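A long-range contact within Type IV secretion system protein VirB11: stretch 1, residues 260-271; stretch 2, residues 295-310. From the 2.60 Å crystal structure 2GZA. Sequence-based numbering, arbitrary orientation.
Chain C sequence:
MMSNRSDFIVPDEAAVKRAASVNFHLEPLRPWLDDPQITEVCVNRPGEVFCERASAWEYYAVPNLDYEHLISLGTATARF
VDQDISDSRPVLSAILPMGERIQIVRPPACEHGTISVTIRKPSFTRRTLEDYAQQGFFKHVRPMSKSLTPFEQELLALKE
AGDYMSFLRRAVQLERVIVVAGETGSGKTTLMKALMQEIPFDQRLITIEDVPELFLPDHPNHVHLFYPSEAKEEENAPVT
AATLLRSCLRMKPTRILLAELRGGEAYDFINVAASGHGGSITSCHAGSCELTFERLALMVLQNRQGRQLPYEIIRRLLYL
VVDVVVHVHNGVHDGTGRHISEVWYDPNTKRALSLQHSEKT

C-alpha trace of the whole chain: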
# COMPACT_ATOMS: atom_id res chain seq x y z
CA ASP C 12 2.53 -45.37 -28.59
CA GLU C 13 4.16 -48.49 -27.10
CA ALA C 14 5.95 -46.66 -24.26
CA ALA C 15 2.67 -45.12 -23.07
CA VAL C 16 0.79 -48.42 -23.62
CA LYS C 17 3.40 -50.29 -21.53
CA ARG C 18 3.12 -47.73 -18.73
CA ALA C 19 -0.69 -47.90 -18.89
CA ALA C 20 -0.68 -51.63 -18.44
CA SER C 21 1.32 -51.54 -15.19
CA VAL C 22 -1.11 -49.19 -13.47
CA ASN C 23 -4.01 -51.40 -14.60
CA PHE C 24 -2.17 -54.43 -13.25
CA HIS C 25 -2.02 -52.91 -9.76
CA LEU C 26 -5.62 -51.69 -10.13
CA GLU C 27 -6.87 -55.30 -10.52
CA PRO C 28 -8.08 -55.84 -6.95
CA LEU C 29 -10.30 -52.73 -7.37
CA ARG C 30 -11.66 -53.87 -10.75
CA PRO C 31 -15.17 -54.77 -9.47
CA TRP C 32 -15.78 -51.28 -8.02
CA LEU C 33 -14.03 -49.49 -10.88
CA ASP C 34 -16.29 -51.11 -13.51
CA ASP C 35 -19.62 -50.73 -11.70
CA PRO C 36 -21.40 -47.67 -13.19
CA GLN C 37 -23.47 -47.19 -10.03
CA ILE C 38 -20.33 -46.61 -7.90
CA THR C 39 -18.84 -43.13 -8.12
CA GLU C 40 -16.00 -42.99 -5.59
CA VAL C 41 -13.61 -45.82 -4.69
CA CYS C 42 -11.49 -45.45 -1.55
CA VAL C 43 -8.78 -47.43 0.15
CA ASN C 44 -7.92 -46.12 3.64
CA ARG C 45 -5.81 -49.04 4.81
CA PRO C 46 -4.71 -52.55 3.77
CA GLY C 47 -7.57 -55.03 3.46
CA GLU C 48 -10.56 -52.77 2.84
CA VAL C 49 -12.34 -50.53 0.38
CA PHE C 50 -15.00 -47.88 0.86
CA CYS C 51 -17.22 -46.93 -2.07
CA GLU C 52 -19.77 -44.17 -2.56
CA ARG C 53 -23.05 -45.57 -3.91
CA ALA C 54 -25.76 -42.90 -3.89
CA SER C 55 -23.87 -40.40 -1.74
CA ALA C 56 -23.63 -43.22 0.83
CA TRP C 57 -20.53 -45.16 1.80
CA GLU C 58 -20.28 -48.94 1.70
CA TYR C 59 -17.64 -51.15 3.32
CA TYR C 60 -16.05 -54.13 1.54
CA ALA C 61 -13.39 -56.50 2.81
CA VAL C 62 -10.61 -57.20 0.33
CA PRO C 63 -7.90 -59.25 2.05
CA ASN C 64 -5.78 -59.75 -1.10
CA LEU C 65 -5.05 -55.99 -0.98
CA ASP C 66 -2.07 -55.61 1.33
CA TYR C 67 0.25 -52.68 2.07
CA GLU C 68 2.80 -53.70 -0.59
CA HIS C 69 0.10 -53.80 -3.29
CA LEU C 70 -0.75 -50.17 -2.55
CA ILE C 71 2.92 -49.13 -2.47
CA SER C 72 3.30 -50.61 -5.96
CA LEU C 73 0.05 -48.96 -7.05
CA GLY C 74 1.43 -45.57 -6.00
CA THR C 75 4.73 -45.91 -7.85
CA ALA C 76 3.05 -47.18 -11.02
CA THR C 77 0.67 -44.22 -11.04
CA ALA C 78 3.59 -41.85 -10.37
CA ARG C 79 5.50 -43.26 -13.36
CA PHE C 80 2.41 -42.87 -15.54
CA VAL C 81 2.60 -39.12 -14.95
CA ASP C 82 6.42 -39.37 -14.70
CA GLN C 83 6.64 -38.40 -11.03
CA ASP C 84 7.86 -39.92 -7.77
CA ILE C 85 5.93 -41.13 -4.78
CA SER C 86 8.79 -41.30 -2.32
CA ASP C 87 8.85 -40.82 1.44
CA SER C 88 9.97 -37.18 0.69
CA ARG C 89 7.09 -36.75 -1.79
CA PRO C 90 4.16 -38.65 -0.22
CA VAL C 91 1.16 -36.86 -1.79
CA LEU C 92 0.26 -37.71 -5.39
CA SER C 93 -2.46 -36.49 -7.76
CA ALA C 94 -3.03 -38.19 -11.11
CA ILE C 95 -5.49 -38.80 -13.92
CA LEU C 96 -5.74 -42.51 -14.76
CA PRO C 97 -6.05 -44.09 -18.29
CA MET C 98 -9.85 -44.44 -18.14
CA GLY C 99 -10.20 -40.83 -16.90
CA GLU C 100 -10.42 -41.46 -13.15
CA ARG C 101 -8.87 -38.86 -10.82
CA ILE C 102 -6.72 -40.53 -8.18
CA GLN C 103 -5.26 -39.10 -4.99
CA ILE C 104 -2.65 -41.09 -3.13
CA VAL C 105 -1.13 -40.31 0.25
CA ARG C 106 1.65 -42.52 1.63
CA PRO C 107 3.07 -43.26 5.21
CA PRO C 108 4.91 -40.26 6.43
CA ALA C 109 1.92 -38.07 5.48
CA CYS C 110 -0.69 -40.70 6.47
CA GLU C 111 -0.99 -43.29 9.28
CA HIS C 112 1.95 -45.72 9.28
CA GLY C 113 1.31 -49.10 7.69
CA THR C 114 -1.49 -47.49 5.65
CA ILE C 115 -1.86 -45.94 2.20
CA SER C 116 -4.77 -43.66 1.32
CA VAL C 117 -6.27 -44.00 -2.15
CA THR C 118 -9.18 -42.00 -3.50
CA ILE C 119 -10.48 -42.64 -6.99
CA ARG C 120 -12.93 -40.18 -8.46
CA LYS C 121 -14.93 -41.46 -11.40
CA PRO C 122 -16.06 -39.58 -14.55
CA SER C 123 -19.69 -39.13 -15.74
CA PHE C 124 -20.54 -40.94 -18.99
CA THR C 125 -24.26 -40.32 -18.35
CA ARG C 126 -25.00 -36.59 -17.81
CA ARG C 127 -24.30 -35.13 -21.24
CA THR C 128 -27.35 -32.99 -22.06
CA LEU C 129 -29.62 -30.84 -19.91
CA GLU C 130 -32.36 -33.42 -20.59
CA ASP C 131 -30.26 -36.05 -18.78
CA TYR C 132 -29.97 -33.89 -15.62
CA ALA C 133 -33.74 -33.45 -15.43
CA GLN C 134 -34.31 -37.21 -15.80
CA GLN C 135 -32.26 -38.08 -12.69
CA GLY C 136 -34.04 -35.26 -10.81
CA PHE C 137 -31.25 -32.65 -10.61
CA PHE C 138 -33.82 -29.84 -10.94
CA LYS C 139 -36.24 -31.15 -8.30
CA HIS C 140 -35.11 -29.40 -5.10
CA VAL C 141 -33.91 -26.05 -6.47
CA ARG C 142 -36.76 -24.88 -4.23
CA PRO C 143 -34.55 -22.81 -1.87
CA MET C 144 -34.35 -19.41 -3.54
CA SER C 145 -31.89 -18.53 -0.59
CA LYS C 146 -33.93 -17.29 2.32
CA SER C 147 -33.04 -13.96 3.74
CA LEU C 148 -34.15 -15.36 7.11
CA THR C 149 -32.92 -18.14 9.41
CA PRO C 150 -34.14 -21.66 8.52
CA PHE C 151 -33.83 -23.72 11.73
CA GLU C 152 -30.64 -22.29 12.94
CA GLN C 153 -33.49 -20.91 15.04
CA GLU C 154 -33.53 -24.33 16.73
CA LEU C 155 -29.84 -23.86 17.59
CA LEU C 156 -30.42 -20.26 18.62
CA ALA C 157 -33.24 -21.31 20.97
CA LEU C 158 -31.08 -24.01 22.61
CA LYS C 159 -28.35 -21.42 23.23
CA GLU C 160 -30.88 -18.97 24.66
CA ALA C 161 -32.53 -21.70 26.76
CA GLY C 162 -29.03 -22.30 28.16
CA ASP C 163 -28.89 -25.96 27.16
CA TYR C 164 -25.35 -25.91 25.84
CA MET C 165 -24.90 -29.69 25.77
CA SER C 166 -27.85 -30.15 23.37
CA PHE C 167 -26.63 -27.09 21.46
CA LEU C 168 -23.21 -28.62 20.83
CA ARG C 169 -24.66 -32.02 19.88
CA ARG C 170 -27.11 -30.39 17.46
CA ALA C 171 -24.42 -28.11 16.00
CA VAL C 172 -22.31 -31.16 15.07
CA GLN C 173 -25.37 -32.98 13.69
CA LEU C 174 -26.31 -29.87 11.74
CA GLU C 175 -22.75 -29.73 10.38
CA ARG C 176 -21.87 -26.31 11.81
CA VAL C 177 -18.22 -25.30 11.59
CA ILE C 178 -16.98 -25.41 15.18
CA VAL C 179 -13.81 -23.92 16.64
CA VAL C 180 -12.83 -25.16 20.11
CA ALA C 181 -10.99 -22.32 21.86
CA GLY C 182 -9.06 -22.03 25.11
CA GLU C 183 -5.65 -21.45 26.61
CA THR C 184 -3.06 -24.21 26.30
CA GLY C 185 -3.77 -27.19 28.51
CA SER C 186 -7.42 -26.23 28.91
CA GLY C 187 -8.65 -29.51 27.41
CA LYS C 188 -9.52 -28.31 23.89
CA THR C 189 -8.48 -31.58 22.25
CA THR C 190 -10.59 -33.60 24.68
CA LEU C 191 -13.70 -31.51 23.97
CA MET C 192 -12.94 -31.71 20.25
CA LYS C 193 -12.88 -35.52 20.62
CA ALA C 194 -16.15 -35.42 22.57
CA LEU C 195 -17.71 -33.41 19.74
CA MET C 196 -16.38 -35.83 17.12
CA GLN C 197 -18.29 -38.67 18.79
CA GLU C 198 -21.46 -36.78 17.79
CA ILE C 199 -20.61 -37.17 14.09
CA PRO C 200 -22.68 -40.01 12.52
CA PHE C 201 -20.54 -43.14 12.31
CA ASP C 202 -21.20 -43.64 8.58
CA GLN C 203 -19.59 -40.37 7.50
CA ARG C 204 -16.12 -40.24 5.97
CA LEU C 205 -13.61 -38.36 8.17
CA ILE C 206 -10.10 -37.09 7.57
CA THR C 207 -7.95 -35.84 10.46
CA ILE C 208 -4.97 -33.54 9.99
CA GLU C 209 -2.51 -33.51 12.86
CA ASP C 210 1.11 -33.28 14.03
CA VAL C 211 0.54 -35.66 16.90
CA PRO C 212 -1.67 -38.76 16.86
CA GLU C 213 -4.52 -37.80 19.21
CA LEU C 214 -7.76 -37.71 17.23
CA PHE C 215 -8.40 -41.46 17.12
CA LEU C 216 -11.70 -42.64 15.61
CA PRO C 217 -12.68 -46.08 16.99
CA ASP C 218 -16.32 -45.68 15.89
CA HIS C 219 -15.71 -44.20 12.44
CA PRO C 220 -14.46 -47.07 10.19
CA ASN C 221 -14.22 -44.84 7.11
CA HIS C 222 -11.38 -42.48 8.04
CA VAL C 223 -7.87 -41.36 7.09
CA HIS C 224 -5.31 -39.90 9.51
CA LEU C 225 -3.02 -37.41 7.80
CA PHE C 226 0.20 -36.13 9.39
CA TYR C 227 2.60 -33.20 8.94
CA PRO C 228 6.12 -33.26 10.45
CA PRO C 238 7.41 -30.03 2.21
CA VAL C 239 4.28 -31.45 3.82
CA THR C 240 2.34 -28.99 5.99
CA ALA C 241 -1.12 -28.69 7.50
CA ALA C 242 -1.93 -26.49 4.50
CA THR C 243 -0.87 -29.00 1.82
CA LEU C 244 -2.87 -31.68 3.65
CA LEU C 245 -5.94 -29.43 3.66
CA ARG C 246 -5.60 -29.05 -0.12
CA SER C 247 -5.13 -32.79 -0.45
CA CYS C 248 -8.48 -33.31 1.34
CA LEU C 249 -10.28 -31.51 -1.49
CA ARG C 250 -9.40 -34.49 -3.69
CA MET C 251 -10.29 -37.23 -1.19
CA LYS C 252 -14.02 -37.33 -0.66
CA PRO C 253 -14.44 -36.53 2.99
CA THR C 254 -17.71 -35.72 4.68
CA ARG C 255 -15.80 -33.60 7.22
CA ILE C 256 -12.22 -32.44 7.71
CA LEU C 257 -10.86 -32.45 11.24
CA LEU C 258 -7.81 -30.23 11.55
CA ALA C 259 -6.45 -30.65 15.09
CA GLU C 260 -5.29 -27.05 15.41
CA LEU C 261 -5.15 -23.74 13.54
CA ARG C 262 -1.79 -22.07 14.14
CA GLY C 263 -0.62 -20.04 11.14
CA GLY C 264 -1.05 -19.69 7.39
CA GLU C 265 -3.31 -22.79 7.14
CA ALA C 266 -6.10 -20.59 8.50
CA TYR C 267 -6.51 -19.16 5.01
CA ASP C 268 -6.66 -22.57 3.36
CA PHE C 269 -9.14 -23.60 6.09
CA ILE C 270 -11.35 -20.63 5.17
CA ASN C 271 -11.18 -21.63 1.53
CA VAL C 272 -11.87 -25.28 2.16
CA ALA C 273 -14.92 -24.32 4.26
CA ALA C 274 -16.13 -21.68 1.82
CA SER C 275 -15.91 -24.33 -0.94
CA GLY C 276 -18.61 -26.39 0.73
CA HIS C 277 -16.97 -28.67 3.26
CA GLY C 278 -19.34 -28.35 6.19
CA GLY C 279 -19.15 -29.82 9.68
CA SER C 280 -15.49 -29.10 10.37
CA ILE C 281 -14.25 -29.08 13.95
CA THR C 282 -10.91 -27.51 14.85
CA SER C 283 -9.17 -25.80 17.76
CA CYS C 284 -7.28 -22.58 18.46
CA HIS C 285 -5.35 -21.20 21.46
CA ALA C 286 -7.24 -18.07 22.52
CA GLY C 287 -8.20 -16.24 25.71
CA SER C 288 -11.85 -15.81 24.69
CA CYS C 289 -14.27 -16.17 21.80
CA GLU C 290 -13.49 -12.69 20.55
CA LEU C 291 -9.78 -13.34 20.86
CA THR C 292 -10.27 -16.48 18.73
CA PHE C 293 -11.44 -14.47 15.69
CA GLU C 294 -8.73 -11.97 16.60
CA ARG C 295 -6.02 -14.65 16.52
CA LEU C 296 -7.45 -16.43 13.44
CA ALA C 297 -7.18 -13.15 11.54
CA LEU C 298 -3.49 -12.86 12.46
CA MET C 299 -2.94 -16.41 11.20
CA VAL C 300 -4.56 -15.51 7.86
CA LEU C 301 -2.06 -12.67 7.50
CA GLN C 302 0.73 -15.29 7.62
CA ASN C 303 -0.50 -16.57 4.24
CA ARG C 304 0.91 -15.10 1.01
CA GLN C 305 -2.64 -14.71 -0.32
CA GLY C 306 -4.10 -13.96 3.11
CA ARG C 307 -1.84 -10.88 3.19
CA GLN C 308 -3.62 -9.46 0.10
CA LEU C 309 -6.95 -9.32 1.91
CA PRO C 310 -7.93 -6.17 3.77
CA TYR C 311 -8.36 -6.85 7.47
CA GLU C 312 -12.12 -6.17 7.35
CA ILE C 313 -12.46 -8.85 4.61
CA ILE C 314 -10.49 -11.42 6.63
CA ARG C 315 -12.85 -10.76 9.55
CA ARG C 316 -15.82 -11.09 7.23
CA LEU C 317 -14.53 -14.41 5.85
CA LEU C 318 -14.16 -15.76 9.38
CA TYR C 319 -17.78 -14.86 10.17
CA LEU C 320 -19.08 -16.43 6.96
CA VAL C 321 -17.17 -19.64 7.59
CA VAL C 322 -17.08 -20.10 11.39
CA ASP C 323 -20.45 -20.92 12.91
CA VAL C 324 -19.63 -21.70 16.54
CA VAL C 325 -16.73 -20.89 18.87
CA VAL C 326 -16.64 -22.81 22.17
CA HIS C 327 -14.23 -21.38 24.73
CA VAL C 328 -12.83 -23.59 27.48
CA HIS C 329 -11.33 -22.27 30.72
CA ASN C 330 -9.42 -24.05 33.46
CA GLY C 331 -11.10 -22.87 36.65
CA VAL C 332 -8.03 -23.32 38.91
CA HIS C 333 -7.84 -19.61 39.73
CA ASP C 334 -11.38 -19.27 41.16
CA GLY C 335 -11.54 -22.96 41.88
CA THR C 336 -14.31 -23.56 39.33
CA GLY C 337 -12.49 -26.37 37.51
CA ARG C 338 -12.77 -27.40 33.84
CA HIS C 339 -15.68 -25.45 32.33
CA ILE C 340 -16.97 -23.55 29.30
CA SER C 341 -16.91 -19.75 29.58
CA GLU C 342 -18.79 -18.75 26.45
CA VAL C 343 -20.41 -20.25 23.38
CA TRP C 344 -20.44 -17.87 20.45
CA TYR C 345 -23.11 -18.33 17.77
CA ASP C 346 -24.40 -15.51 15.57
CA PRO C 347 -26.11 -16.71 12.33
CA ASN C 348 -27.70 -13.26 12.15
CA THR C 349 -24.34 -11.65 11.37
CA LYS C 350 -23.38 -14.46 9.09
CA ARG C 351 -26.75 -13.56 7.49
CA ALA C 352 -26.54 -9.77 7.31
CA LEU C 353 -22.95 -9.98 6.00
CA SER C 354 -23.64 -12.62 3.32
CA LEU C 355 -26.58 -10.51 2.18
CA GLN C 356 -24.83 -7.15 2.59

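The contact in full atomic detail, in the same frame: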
# COMPACT_ATOMS: atom_id res chain seq x y z
N GLU C 260 -5.61 -28.38 14.90
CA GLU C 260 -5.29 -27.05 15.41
C GLU C 260 -4.95 -26.06 14.30
O GLU C 260 -4.20 -26.37 13.38
CB GLU C 260 -4.11 -27.14 16.38
CG GLU C 260 -4.05 -26.01 17.37
CD GLU C 260 -2.78 -26.04 18.20
OE1 GLU C 260 -2.28 -24.94 18.51
OE2 GLU C 260 -2.29 -27.14 18.52
N LEU C 261 -5.51 -24.86 14.41
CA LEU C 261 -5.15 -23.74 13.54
C LEU C 261 -4.07 -22.89 14.20
O LEU C 261 -4.24 -22.43 15.34
CB LEU C 261 -6.38 -22.88 13.22
CG LEU C 261 -7.37 -23.35 12.16
CD1 LEU C 261 -8.66 -22.54 12.18
CD2 LEU C 261 -6.75 -23.33 10.76
N ARG C 262 -2.97 -22.67 13.50
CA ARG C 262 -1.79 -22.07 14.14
C ARG C 262 -1.14 -20.95 13.34
O ARG C 262 -0.56 -20.03 13.92
CB ARG C 262 -0.77 -23.15 14.47
CG ARG C 262 -1.37 -24.24 15.33
CD ARG C 262 -0.52 -25.52 15.37
NE ARG C 262 0.87 -25.25 15.71
CZ ARG C 262 1.23 -24.60 16.83
NH1 ARG C 262 0.30 -24.18 17.70
NH2 ARG C 262 2.46 -24.36 17.12
N GLY C 263 -1.22 -21.04 12.02
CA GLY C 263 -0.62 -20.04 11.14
C GLY C 263 -1.34 -19.95 9.81
O GLY C 263 -2.56 -20.02 9.74
N GLY C 264 -0.55 -19.83 8.75
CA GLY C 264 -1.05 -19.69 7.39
C GLY C 264 -2.14 -20.64 6.90
O GLY C 264 -2.87 -20.29 5.97
N GLU C 265 -2.25 -21.83 7.50
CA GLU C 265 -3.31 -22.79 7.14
C GLU C 265 -4.69 -22.18 7.30
O GLU C 265 -5.64 -22.60 6.62
CB GLU C 265 -3.30 -24.06 7.99
CG GLU C 265 -2.01 -24.41 8.63
CD GLU C 265 -1.73 -23.56 9.83
OE1 GLU C 265 -2.50 -23.62 10.80
OE2 GLU C 265 -0.71 -22.85 9.78
N ALA C 266 -4.82 -21.23 8.23
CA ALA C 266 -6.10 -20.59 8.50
C ALA C 266 -6.78 -20.12 7.23
O ALA C 266 -8.00 -20.19 7.12
CB ALA C 266 -5.94 -19.44 9.47
N TYR C 267 -5.99 -19.64 6.28
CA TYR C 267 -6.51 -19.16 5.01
C TYR C 267 -7.00 -20.30 4.13
O TYR C 267 -8.05 -20.19 3.47
CB TYR C 267 -5.46 -18.33 4.28
CG TYR C 267 -5.93 -17.77 2.95
CD1 TYR C 267 -6.64 -16.57 2.90
CD2 TYR C 267 -5.67 -18.43 1.76
CE1 TYR C 267 -7.07 -16.06 1.69
CE2 TYR C 267 -6.10 -17.92 0.54
CZ TYR C 267 -6.80 -16.73 0.52
OH TYR C 267 -7.24 -16.20 -0.68
N ASP C 268 -6.25 -21.39 4.08
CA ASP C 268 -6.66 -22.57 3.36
C ASP C 268 -7.91 -23.16 4.01
O ASP C 268 -8.80 -23.61 3.31
CB ASP C 268 -5.53 -23.58 3.31
CG ASP C 268 -4.29 -23.01 2.68
OD1 ASP C 268 -3.40 -22.53 3.43
OD2 ASP C 268 -4.20 -23.02 1.43
N PHE C 269 -7.98 -23.12 5.34
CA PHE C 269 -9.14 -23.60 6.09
C PHE C 269 -10.38 -22.83 5.63
O PHE C 269 -11.40 -23.43 5.30
CB PHE C 269 -8.94 -23.41 7.60
CG PHE C 269 -10.04 -23.98 8.44
CD1 PHE C 269 -10.05 -25.33 8.79
CD2 PHE C 269 -11.08 -23.18 8.88
CE1 PHE C 269 -11.07 -25.86 9.57
CE2 PHE C 269 -12.11 -23.70 9.65
CZ PHE C 269 -12.10 -25.05 10.00
N ILE C 270 -10.27 -21.51 5.62
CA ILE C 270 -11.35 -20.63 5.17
C ILE C 270 -11.79 -21.00 3.76
O ILE C 270 -12.98 -21.04 3.46
CB ILE C 270 -10.93 -19.14 5.21
CG1 ILE C 270 -10.94 -18.61 6.64
CG2 ILE C 270 -11.85 -18.26 4.34
CD1 ILE C 270 -10.32 -17.23 6.79
N ASN C 271 -10.83 -21.28 2.90
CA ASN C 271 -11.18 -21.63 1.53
C ASN C 271 -11.73 -23.01 1.35
O ASN C 271 -12.55 -23.23 0.46
CB ASN C 271 -10.03 -21.41 0.56
CG ASN C 271 -10.18 -20.13 -0.20
OD1 ASN C 271 -11.21 -19.87 -0.82
ND2 ASN C 271 -9.14 -19.30 -0.15
N ARG C 295 -7.21 -13.85 16.82
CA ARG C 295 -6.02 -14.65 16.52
C ARG C 295 -6.08 -15.37 15.17
O ARG C 295 -5.05 -15.55 14.54
CB ARG C 295 -5.75 -15.65 17.64
CG ARG C 295 -5.18 -15.02 18.89
CD ARG C 295 -4.35 -15.99 19.69
NE ARG C 295 -3.06 -16.26 19.06
CZ ARG C 295 -2.64 -17.46 18.68
NH1 ARG C 295 -3.39 -18.54 18.87
NH2 ARG C 295 -1.45 -17.58 18.13
N LEU C 296 -7.27 -15.79 14.75
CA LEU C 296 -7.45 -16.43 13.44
C LEU C 296 -7.11 -15.48 12.31
O LEU C 296 -6.51 -15.87 11.30
CB LEU C 296 -8.87 -16.97 13.26
CG LEU C 296 -9.28 -18.14 14.17
CD1 LEU C 296 -10.72 -18.52 13.94
CD2 LEU C 296 -8.36 -19.34 13.99
N ALA C 297 -7.47 -14.21 12.49
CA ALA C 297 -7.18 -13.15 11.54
C ALA C 297 -5.68 -12.92 11.38
O ALA C 297 -5.21 -12.72 10.26
CB ALA C 297 -7.89 -11.87 11.93
N LEU C 298 -4.95 -12.97 12.49
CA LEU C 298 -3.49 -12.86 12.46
C LEU C 298 -2.84 -14.04 11.75
O LEU C 298 -1.81 -13.88 11.09
CB LEU C 298 -2.95 -12.72 13.89
CG LEU C 298 -2.86 -11.35 14.60
CD1 LEU C 298 -3.90 -10.33 14.16
CD2 LEU C 298 -2.87 -11.54 16.12
N MET C 299 -3.43 -15.22 11.88
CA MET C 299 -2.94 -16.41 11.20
C MET C 299 -3.13 -16.29 9.69
O MET C 299 -2.25 -16.68 8.92
CB MET C 299 -3.62 -17.66 11.75
CG MET C 299 -3.22 -17.97 13.16
SD MET C 299 -4.27 -19.23 13.89
CE MET C 299 -3.65 -19.22 15.57
N VAL C 300 -4.27 -15.75 9.28
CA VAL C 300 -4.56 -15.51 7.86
C VAL C 300 -3.50 -14.61 7.23
O VAL C 300 -3.05 -14.85 6.10
CB VAL C 300 -5.98 -14.91 7.66
CG1 VAL C 300 -6.24 -14.57 6.19
CG2 VAL C 300 -7.06 -15.86 8.16
N LEU C 301 -3.08 -13.59 7.97
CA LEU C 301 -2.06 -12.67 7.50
C LEU C 301 -0.68 -13.30 7.33
O LEU C 301 0.22 -12.68 6.77
CB LEU C 301 -1.99 -11.44 8.42
CG LEU C 301 -3.17 -10.47 8.38
CD1 LEU C 301 -3.13 -9.54 9.59
CD2 LEU C 301 -3.20 -9.69 7.08
N GLN C 302 -0.51 -14.54 7.81
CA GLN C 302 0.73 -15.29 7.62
C GLN C 302 0.78 -15.96 6.25
O GLN C 302 1.83 -16.44 5.82
CB GLN C 302 0.89 -16.36 8.70
CG GLN C 302 0.77 -15.87 10.13
CD GLN C 302 2.06 -15.33 10.66
OE1 GLN C 302 3.12 -15.66 10.14
NE2 GLN C 302 1.99 -14.49 11.70
N ASN C 303 -0.36 -15.99 5.58
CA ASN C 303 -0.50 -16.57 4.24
C ASN C 303 -0.11 -15.54 3.20
O ASN C 303 -0.42 -14.36 3.36
CB ASN C 303 -1.94 -17.02 4.03
CG ASN C 303 -2.10 -18.01 2.89
OD1 ASN C 303 -2.31 -19.19 3.13
ND2 ASN C 303 -2.02 -17.54 1.66
N ARG C 304 0.56 -15.98 2.13
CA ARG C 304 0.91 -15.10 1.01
C ARG C 304 -0.33 -14.45 0.39
O ARG C 304 -0.34 -13.26 0.11
CB ARG C 304 1.70 -15.86 -0.05
N GLN C 305 -1.38 -15.24 0.20
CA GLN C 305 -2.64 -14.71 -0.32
C GLN C 305 -3.49 -14.06 0.75
O GLN C 305 -4.19 -13.09 0.48
CB GLN C 305 -3.42 -15.81 -1.02
CG GLN C 305 -2.74 -16.20 -2.31
CD GLN C 305 -3.07 -17.59 -2.73
OE1 GLN C 305 -3.94 -18.26 -2.14
NE2 GLN C 305 -2.40 -18.11 -3.75
N GLY C 306 -3.43 -14.58 1.97
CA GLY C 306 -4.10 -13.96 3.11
C GLY C 306 -3.68 -12.51 3.30
O GLY C 306 -4.51 -11.66 3.64
N ARG C 307 -2.40 -12.23 3.09
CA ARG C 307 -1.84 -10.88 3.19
C ARG C 307 -2.49 -9.86 2.24
O ARG C 307 -2.50 -8.67 2.52
CB ARG C 307 -0.33 -10.90 2.96
CG ARG C 307 0.49 -10.63 4.21
CD ARG C 307 1.97 -10.98 4.02
NE ARG C 307 2.21 -12.41 4.23
CZ ARG C 307 3.41 -12.97 4.31
NH1 ARG C 307 4.51 -12.23 4.19
NH2 ARG C 307 3.52 -14.28 4.51
N GLN C 308 -3.02 -10.34 1.11
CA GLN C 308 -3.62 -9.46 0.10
C GLN C 308 -5.00 -8.96 0.52
O GLN C 308 -5.50 -7.98 -0.03
CB GLN C 308 -3.76 -10.17 -1.26
CG GLN C 308 -2.65 -11.15 -1.61
CD GLN C 308 -1.33 -10.49 -1.93
OE1 GLN C 308 -1.11 -9.31 -1.64
NE2 GLN C 308 -0.43 -11.26 -2.53
N LEU C 309 -5.61 -9.66 1.47
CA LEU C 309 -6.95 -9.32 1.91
C LEU C 309 -6.92 -8.18 2.92
O LEU C 309 -6.13 -8.22 3.86
CB LEU C 309 -7.65 -10.52 2.54
CG LEU C 309 -7.86 -11.80 1.73
CD1 LEU C 309 -8.52 -12.84 2.62
CD2 LEU C 309 -8.72 -11.55 0.51
N PRO C 310 -7.77 -7.17 2.72
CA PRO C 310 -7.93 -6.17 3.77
C PRO C 310 -8.44 -6.84 5.04
O PRO C 310 -9.17 -7.83 4.97
CB PRO C 310 -8.99 -5.23 3.20
CG PRO C 310 -8.92 -5.42 1.74
CD PRO C 310 -8.61 -6.87 1.55
O HOH W 1 0.50 -19.40 16.68
O HOH W 2 -3.39 -20.22 -0.22

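What does Tyr267 do at the centre of the contact? It covers more surface than any other residue here, and its CA-to-CB bond points toward the second stretch. With chi1 at t, its ring lies against Gln305 and Gly306. Gly306 N and the carbonyl carbon of Gln305 sit over one face, and Gly306 CA comes to 3.6 Å from Tyr267 CD1. A CB on Gly306 would stay 3.7 Å from Tyr267 CD1 but would clash with Val300 O of its own stretch. At the ring edge, Val300 CG1 lies 3.9 Å from Tyr267 CD1 and Leu309 CD1 3.7 Å from Tyr267 CE1, so the edge meets apolar side chains while one face rests on a peptide group.

How does Met299 meet the backbone of Leu261 to Gly263? Its extended side chain, m at chi1 and t beyond, runs along these three residues. Met299 CE approaches Leu261 O at 3.3 Å, Met299 CG lies 3.4 Å from Arg262 O, and Met299 CB is 3.3 Å from Gly263 O. Nearby, Gly264 CA makes a CA-H...O contact with Met299 O at 3.6 Å, where the backbones run close; Gly263 CA and Met299 CA are 4.3 Å apart.

What joins these two areas? Ala266 bridges them: Ala266 CB is 3.7 Å from Met299 CB and 4.0 Å from Val300 CG2. Val300 CG2 also meets Ile270 CD1 at 3.8 Å, one helical turn further on. The helix axes cross at 102°, approaching to 8.3 Å.

Where do polar groups link the stretches? No clear direct hydrogen bond spans them, but two waters do. The oxygen of water 1 donates to Arg262 O and accepts from Arg295 NH2, each at 3.0 Å. The oxygen of water 2 donates to Gln305 OE1 at 2.8 Å and, weakly, to Asp268 OD2 at 3.3 Å.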